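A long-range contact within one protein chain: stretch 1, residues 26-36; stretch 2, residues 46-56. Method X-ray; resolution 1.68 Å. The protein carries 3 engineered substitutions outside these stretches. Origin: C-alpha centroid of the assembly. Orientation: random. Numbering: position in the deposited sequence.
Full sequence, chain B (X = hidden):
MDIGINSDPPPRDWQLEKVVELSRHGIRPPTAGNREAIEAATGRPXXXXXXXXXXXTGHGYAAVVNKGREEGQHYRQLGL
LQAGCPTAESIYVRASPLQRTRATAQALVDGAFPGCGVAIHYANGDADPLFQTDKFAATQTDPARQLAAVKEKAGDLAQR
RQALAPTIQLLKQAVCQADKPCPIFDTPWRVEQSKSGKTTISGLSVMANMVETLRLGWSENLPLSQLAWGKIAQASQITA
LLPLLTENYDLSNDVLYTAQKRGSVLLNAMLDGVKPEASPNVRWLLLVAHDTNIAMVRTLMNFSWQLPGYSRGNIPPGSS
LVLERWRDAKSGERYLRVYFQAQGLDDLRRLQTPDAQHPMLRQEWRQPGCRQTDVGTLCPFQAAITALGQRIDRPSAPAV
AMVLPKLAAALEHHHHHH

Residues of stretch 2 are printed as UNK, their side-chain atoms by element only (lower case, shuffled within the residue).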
ATOM      1  N   GLY B  26     -17.968  -2.086 -21.917  1.00 14.76           N
ATOM      2  CA  GLY B  26     -17.212  -0.848 -22.079  1.00 14.43           C
ATOM      3  C   GLY B  26     -16.997  -0.483 -23.542  1.00 15.46           C
ATOM      4  O   GLY B  26     -17.574  -1.098 -24.450  1.00 15.21           O
ATOM      5  N   ILE B  27     -16.166   0.534 -23.757  1.00 15.46           N
ATOM      6  CA  ILE B  27     -15.903   1.061 -25.102  1.00 14.38           C
ATOM      7  C   ILE B  27     -15.396  -0.004 -26.083  1.00 15.64           C
ATOM      8  O   ILE B  27     -14.512  -0.795 -25.766  1.00 15.10           O
ATOM      9  CB  ILE B  27     -14.912   2.248 -25.030  1.00 13.94           C
ATOM     10  CG1 ILE B  27     -15.473   3.346 -24.105  1.00 13.72           C
ATOM     11  CG2 ILE B  27     -14.549   2.774 -26.444  1.00 14.47           C
ATOM     12  CD1 ILE B  27     -14.400   4.270 -23.571  1.00 14.69           C
ATOM     13  N   ARG B  28     -16.001  -0.034 -27.278  1.00 14.70           N
ATOM     14  CA  ARG B  28     -15.562  -0.910 -28.384  1.00 16.34           C
ATOM     15  C   ARG B  28     -15.466  -0.053 -29.656  1.00 16.91           C
ATOM     16  O   ARG B  28     -16.120   0.998 -29.734  1.00 16.66           O
ATOM     17  CB  ARG B  28     -16.604  -2.012 -28.660  1.00 15.93           C
ATOM     18  CG  ARG B  28     -18.027  -1.484 -28.787  1.00 17.69           C
ATOM     19  CD  ARG B  28     -18.904  -2.478 -29.565  1.00 20.22           C
ATOM     20  NE  ARG B  28     -20.249  -1.940 -29.760  1.00 19.18           N
ATOM     21  CZ  ARG B  28     -20.563  -0.995 -30.646  1.00 20.05           C
ATOM     22  NH1 ARG B  28     -19.641  -0.486 -31.471  1.00 19.11           N
ATOM     23  NH2 ARG B  28     -21.826  -0.570 -30.722  1.00 21.49           N
ATOM     24  N   PRO B  29     -14.672  -0.518 -30.650  1.00 16.61           N
ATOM     25  CA  PRO B  29     -14.746   0.104 -31.986  1.00 17.68           C
ATOM     26  C   PRO B  29     -16.085  -0.309 -32.584  1.00 17.99           C
ATOM     27  O   PRO B  29     -16.799  -1.132 -31.992  1.00 17.72           O
ATOM     28  CB  PRO B  29     -13.607  -0.574 -32.755  1.00 17.81           C
ATOM     29  CG  PRO B  29     -12.721  -1.221 -31.667  1.00 17.03           C
ATOM     30  CD  PRO B  29     -13.723  -1.637 -30.625  1.00 17.57           C
ATOM     31  N   PRO B  30     -16.428   0.220 -33.777  1.00 19.38           N
ATOM     32  CA  PRO B  30     -17.644  -0.271 -34.431  1.00 19.55           C
ATOM     33  C   PRO B  30     -17.601  -1.794 -34.561  1.00 18.81           C
ATOM     34  O   PRO B  30     -16.530  -2.377 -34.659  1.00 20.15           O
ATOM     35  CB  PRO B  30     -17.569   0.373 -35.841  1.00 18.81           C
ATOM     36  CG  PRO B  30     -16.154   0.814 -36.001  1.00 21.54           C
ATOM     37  CD  PRO B  30     -15.718   1.208 -34.607  1.00 19.56           C
ATOM     38  N   THR B  31     -18.749  -2.457 -34.593  1.00 19.63           N
ATOM     39  CA  THR B  31     -18.740  -3.868 -34.945  1.00 20.37           C
ATOM     40  C   THR B  31     -18.445  -4.003 -36.443  1.00 21.64           C
ATOM     41  O   THR B  31     -18.525  -3.029 -37.177  1.00 21.59           O
ATOM     42  CB  THR B  31     -20.079  -4.519 -34.668  1.00 21.68           C
ATOM     43  OG1 THR B  31     -21.040  -3.939 -35.545  1.00 19.52           O
ATOM     44  CG2 THR B  31     -20.528  -4.270 -33.216  1.00 20.13           C
ATOM     45  N   ALA B  32     -18.094  -5.207 -36.877  1.00 23.05           N
ATOM     46  CA  ALA B  32     -17.847  -5.454 -38.297  1.00 23.83           C
ATOM     47  C   ALA B  32     -19.038  -5.009 -39.150  1.00 24.36           C
ATOM     48  O   ALA B  32     -18.846  -4.316 -40.152  1.00 23.99           O
ATOM     49  CB  ALA B  32     -17.504  -6.910 -38.551  1.00 23.65           C
ATOM     50  N   GLY B  33     -20.254  -5.371 -38.725  1.00 24.89           N
ATOM     51  CA  GLY B  33     -21.479  -4.957 -39.408  1.00 25.19           C
ATOM     52  C   GLY B  33     -21.661  -3.458 -39.459  1.00 25.97           C
ATOM     53  O   GLY B  33     -22.003  -2.902 -40.522  1.00 25.12           O
ATOM     54  N   ASN B  34     -21.446  -2.799 -38.310  1.00 24.68           N
ATOM     55  CA  ASN B  34     -21.509  -1.340 -38.219  1.00 23.34           C
ATOM     56  C   ASN B  34     -20.574  -0.706 -39.237  1.00 22.28           C
ATOM     57  O   ASN B  34     -20.951   0.230 -39.928  1.00 20.20           O
ATOM     58  CB  ASN B  34     -21.050  -0.815 -36.850  1.00 23.66           C
ATOM     59  CG  ASN B  34     -22.024  -1.101 -35.711  1.00 27.97           C
ATOM     60  OD1 ASN B  34     -21.627  -1.019 -34.530  1.00 29.89           O
ATOM     61  ND2 ASN B  34     -23.282  -1.435 -36.030  1.00 23.10           N
ATOM     62  N   ARG B  35     -19.338  -1.187 -39.289  1.00 21.93           N
ATOM     63  CA  ARG B  35     -18.342  -0.610 -40.197  1.00 22.69           C
ATOM     64  C   ARG B  35     -18.810  -0.676 -41.652  1.00 24.00           C
ATOM     65  O   ARG B  35     -18.760   0.333 -42.364  1.00 23.93           O
ATOM     66  CB  ARG B  35     -16.991  -1.304 -40.072  1.00 21.83           C
ATOM     67  CG  ARG B  35     -15.932  -0.716 -41.010  1.00 22.73           C
ATOM     68  CD  ARG B  35     -14.546  -1.321 -40.780  1.00 23.97           C
ATOM     69  NE  ARG B  35     -14.022  -1.033 -39.442  1.00 21.35           N
ATOM     70  CZ  ARG B  35     -13.482   0.119 -39.065  1.00 20.48           C
ATOM     71  NH1 ARG B  35     -13.389   1.142 -39.901  1.00 21.50           N
ATOM     72  NH2 ARG B  35     -13.030   0.248 -37.830  1.00 20.01           N
ATOM     73  N   GLU B  36     -19.256  -1.864 -42.071  1.00 25.17           N
ATOM     74  CA  GLU B  36     -19.787  -2.051 -43.429  1.00 26.95           C
ATOM     75  C   GLU B  36     -20.808  -0.974 -43.753  1.00 26.89           C
ATOM     76  O   GLU B  36     -20.741  -0.338 -44.809  1.00 26.40           O
ATOM     77  CB  GLU B  36     -20.456  -3.417 -43.568  1.00 28.06           C
ATOM     78  CG  GLU B  36     -19.512  -4.583 -43.784  1.00 35.21           C
ATOM     79  CD  GLU B  36     -20.234  -5.927 -43.970  1.00 43.11           C
ATOM     80  OE1 GLU B  36     -21.458  -6.033 -43.686  1.00 46.04           O
ATOM     81  OE2 GLU B  36     -19.562  -6.890 -44.396  1.00 47.07           O
ATOM     82  N   UNK B  46     -13.535   4.524 -42.527  1.00 24.00           N
ATOM     83  CA  UNK B  46     -13.462   5.129 -41.212  1.00 23.77           C
ATOM     84  C   UNK B  46     -12.244   4.543 -40.500  1.00 22.50           C
ATOM     85  O   UNK B  46     -11.735   3.479 -40.884  1.00 23.74           O
ATOM     86  c   UNK B  46     -16.829   6.515 -38.527  1.00 24.23           C
ATOM     87  c   UNK B  46     -18.825   7.703 -40.174  1.00 23.12           C
ATOM     88  n   UNK B  46     -17.531   6.597 -42.020  1.00 23.33           N
ATOM     89  c   UNK B  46     -18.846   7.873 -38.803  1.00 22.93           C
ATOM     90  c   UNK B  46     -16.790   6.322 -39.914  1.00 22.30           C
ATOM     91  c   UNK B  46     -14.721   4.816 -40.412  1.00 22.44           C
ATOM     92  c   UNK B  46     -16.410   5.800 -42.066  1.00 21.39           C
ATOM     93  c   UNK B  46     -15.906   5.621 -40.797  1.00 22.77           C
ATOM     94  c   UNK B  46     -17.862   7.294 -37.983  1.00 22.95           C
ATOM     95  c   UNK B  46     -17.790   6.931 -40.717  1.00 23.69           C
ATOM     96  N   UNK B  47     -11.794   5.245 -39.468  1.00 23.66           N
ATOM     97  CA  UNK B  47     -10.618   4.839 -38.708  1.00 23.23           C
ATOM     98  C   UNK B  47     -10.681   3.376 -38.285  1.00 21.83           C
ATOM     99  O   UNK B  47     -11.721   2.885 -37.838  1.00 20.75           O
ATOM    100  c   UNK B  47     -10.456   5.726 -37.470  1.00 24.70           C
ATOM    101  c   UNK B  47      -9.227   5.322 -36.622  1.00 24.29           C
ATOM    102  o   UNK B  47     -10.334   7.091 -37.891  1.00 24.96           O
ATOM    103  N   UNK B  48      -9.557   2.694 -38.472  1.00 21.32           N
ATOM    104  CA  UNK B  48      -9.322   1.351 -37.975  1.00 21.54           C
ATOM    105  C   UNK B  48      -8.661   1.512 -36.617  1.00 20.26           C
ATOM    106  O   UNK B  48      -7.611   2.146 -36.518  1.00 21.67           O
ATOM    107  c   UNK B  48     -10.033  -0.794 -40.263  1.00 32.63           C
ATOM    108  o   UNK B  48     -10.082  -1.543 -39.254  1.00 35.50           O
ATOM    109  o   UNK B  48     -10.799  -0.928 -41.249  1.00 34.31           O
ATOM    110  c   UNK B  48      -9.010   0.324 -40.293  1.00 26.42           C
ATOM    111  c   UNK B  48      -8.391   0.598 -38.927  1.00 22.57           C
ATOM    112  N   UNK B  49      -9.279   0.960 -35.576  1.00 19.10           N
ATOM    113  CA  UNK B  49      -8.756   1.110 -34.217  1.00 17.07           C
ATOM    114  C   UNK B  49      -7.700   0.063 -33.909  1.00 17.81           C
ATOM    115  O   UNK B  49      -7.571  -0.932 -34.631  1.00 17.04           O
ATOM    116  c   UNK B  49     -11.000   1.973 -33.319  1.00 15.96           C
ATOM    117  c   UNK B  49     -13.814   3.925 -32.082  1.00 15.73           C
ATOM    118  c   UNK B  49      -9.875   1.018 -33.178  1.00 17.06           C
ATOM    119  c   UNK B  49     -12.820   3.277 -32.842  1.00 18.46           C
ATOM    120  c   UNK B  49     -11.847   2.441 -32.261  1.00 16.40           C
ATOM    121  c   UNK B  49     -11.503   2.502 -34.475  1.00 16.05           C
ATOM    122  c   UNK B  49     -11.863   2.248 -30.866  1.00 16.36           C
ATOM    123  n   UNK B  49     -12.595   3.286 -34.198  1.00 18.20           N
ATOM    124  c   UNK B  49     -12.853   2.879 -30.114  1.00 15.40           C
ATOM    125  c   UNK B  49     -13.815   3.713 -30.718  1.00 17.94           C
ATOM    126  N   UNK B  50      -6.944   0.276 -32.830  1.00 17.71           N
ATOM    127  CA  UNK B  50      -5.913  -0.677 -32.434  1.00 19.77           C
ATOM    128  C   UNK B  50      -6.565  -1.946 -31.874  1.00 19.15           C
ATOM    129  O   UNK B  50      -5.964  -3.006 -31.856  1.00 21.91           O
ATOM    130  o   UNK B  50      -4.354   1.114 -31.984  1.00 25.68           O
ATOM    131  c   UNK B  50      -3.781  -1.035 -31.114  1.00 23.17           C
ATOM    132  c   UNK B  50      -4.933  -0.067 -31.418  1.00 20.40           C
ATOM    133  N   UNK B  51      -7.804  -1.814 -31.433  1.00 17.13           N
ATOM    134  CA  UNK B  51      -8.596  -2.944 -30.986  1.00 16.94           C
ATOM    135  C   UNK B  51      -9.379  -3.513 -32.171  1.00 17.38           C
ATOM    136  O   UNK B  51      -9.866  -2.738 -32.990  1.00 18.36           O
ATOM    137  o   UNK B  51      -8.784  -1.920 -28.821  1.00 15.98           O
ATOM    138  c   UNK B  51     -10.478  -3.511 -29.404  1.00 16.34           C
ATOM    139  c   UNK B  51      -9.568  -2.425 -29.916  1.00 16.27           C
ATOM    140  N   UNK B  52      -9.507  -4.843 -32.254  1.00 18.89           N
ATOM    141  CA  UNK B  52     -10.382  -5.465 -33.278  1.00 19.42           C
ATOM    142  C   UNK B  52     -11.818  -4.929 -33.202  1.00 18.77           C
ATOM    143  O   UNK B  52     -12.356  -4.752 -32.117  1.00 18.23           O
ATOM    144  c   UNK B  52      -9.056  -7.603 -33.236  1.00 24.77           C
ATOM    145  c   UNK B  52      -8.229  -8.144 -32.315  1.00 26.38           C
ATOM    146  n   UNK B  52      -7.093  -8.547 -32.974  1.00 28.77           N
ATOM    147  n   UNK B  52      -8.389  -7.672 -34.442  1.00 31.64           N
ATOM    148  c   UNK B  52      -7.212  -8.247 -34.256  1.00 32.78           C
ATOM    149  c   UNK B  52     -10.404  -6.979 -33.105  1.00 20.77           C
ATOM    150  N   UNK B  53     -12.459  -4.717 -34.353  1.00 17.78           N
ATOM    151  CA  UNK B  53     -13.866  -4.281 -34.369  1.00 17.82           C
ATOM    152  C   UNK B  53     -14.734  -5.119 -33.443  1.00 17.67           C
ATOM    153  O   UNK B  53     -14.615  -6.355 -33.408  1.00 18.88           O
ATOM    154  c   UNK B  53     -14.458  -4.359 -35.791  1.00 18.04           C
ATOM    155  o   UNK B  53     -14.221  -3.307 -37.916  1.00 23.49           O
ATOM    156  o   UNK B  53     -13.407  -2.242 -36.164  1.00 20.20           O
ATOM    157  c   UNK B  53     -13.983  -3.224 -36.684  1.00 21.12           C
ATOM    158  N   UNK B  54     -15.570  -4.440 -32.664  1.00 17.14           N
ATOM    159  CA  UNK B  54     -16.474  -5.133 -31.726  1.00 17.64           C
ATOM    160  C   UNK B  54     -15.902  -5.669 -30.411  1.00 17.10           C
ATOM    161  O   UNK B  54     -16.664  -6.204 -29.593  1.00 19.56           O
ATOM    162  N   UNK B  55     -14.587  -5.552 -30.199  1.00 16.48           N
ATOM    163  CA  UNK B  55     -13.963  -6.034 -28.937  1.00 16.82           C
ATOM    164  C   UNK B  55     -13.748  -4.884 -27.951  1.00 17.03           C
ATOM    165  O   UNK B  55     -13.820  -3.710 -28.335  1.00 15.40           O
ATOM    166  c   UNK B  55     -11.756  -8.995 -30.169  1.00 28.27           C
ATOM    167  o   UNK B  55     -11.904 -10.011 -30.879  1.00 31.15           O
ATOM    168  c   UNK B  55     -12.675  -6.816 -29.214  1.00 17.76           C
ATOM    169  o   UNK B  55     -10.685  -8.742 -29.569  1.00 28.40           O
ATOM    170  c   UNK B  55     -12.944  -8.059 -30.055  1.00 19.92           C
ATOM    171  N   UNK B  56     -13.544  -5.210 -26.666  1.00 15.44           N
ATOM    172  CA  UNK B  56     -13.378  -4.149 -25.654  1.00 14.70           C
ATOM    173  C   UNK B  56     -11.975  -3.532 -25.824  1.00 14.32           C
ATOM    174  O   UNK B  56     -10.963  -4.252 -25.845  1.00 15.30           O
ATOM    175  c   UNK B  56     -14.515  -2.772 -22.986  1.00 15.09           C
ATOM    176  c   UNK B  56     -13.338  -3.719 -23.074  1.00 12.71           C
ATOM    177  c   UNK B  56     -13.163  -4.455 -21.724  1.00 14.94           C
ATOM    178  c   UNK B  56     -13.514  -4.718 -24.239  1.00 13.16           C
TER

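Position 46 carries one carbon followed by fused five- and six-membered rings that hold eight carbons and one nitrogen. That is an indole, so the residue is Trp-46. Its CB points toward stretch 1, but the ring leads away. The backbone matters more: Arg-35 NH1 gives a weak hydrogen bond to Trp-46 O at 3.0 Å.

Position 47 has a carbon bearing one oxygen and one carbon. This beta-branched hydroxyl side chain is Thr-47. Its side chain makes no close contact with stretch 1. Its carbonyl receives two hydrogen bonds, from Arg-35 NH2 to Thr-47 O at 2.9 Å and from Arg-35 NH1 to Thr-47 O at 3.2 Å.

Position 48 has three carbons in a row, the third carrying two oxygens. Its CB points away, yet the chain folds back (chi1 and chi2 both m), and one oxygen comes over a face of the Arg-35 guanidinium. It is Glu-48. Glu-48 OE2 lies 3.6 Å from Arg-35 NH1. This is a salt bridge of charges only, because no N-H points at the oxygen.

Position 49 again shows one carbon and a fused ring pair with eight carbons and one nitrogen. Its CB points toward stretch 1. Pro-29 lies over one face of the ring, with Ile-27 at its edge. It is Trp-49. Pro-29 CA sits 3.6 Å from the centroid of its six-membered ring and only 5° off the normal, a CH-pi contact. Pro-29 CB is 3.5 Å from Trp-49 CD2. Ile-27 CG2 is 4.0 Å from Trp-49 CZ3.

Position 50 has one carbon bearing an oxygen and a carbon, its CB pointing away and its side chain touching nothing on stretch 1. It is Thr-50.

Position 51 has the same three atoms, but its CB points toward stretch 1 and lies 3.8 Å from Pro-29 CG. It is Thr-51.

Position 52 has one carbon and a five-membered ring of three carbons and two nitrogens. The ring touches nothing on stretch 1. The imidazole identifies His-52. His-52 O accepts from the backbone N of position 55 at 3.0 Å, within a type II turn.

Position 53 has two carbons, the second carrying two oxygens. Both oxygens meet the Arg-35 guanidinium. The short carboxylate is Asp-53. Arg-35 NE bonds to Asp-53 OD2 at 2.7 Å and Arg-35 NH2 to Asp-53 OD1 at 3.0 Å.

Position 54 has no side-chain atoms, and its phi of 78° favours glycine. It is Gly-54. Its CA is 4.1 Å from Thr-31 CA.

Position 55 has three carbons, the third carrying two oxygens, and its CB points away. It is Glu-55. Glu-55 O lies 3.1 Å from Pro-29 CD and accepts a CA-H...O contact from Arg-28 CA at 3.3 Å.

Position 56 has four carbons, forked at the second. One branch packs against Gly-26. It is Leu-56. Leu-56 CD1 lies 3.4 Å from Gly-26 C, and a CB on Gly-26 would clash with it.

The contact works in two parts. Arg-35 reaches from the helix and ties together two backbone carbonyls and two carboxylates. Beside it, Pro-29 fits between the Trp-49 ring and the turn.

Stretch 2 (46-56) WTEWTTHDGEL
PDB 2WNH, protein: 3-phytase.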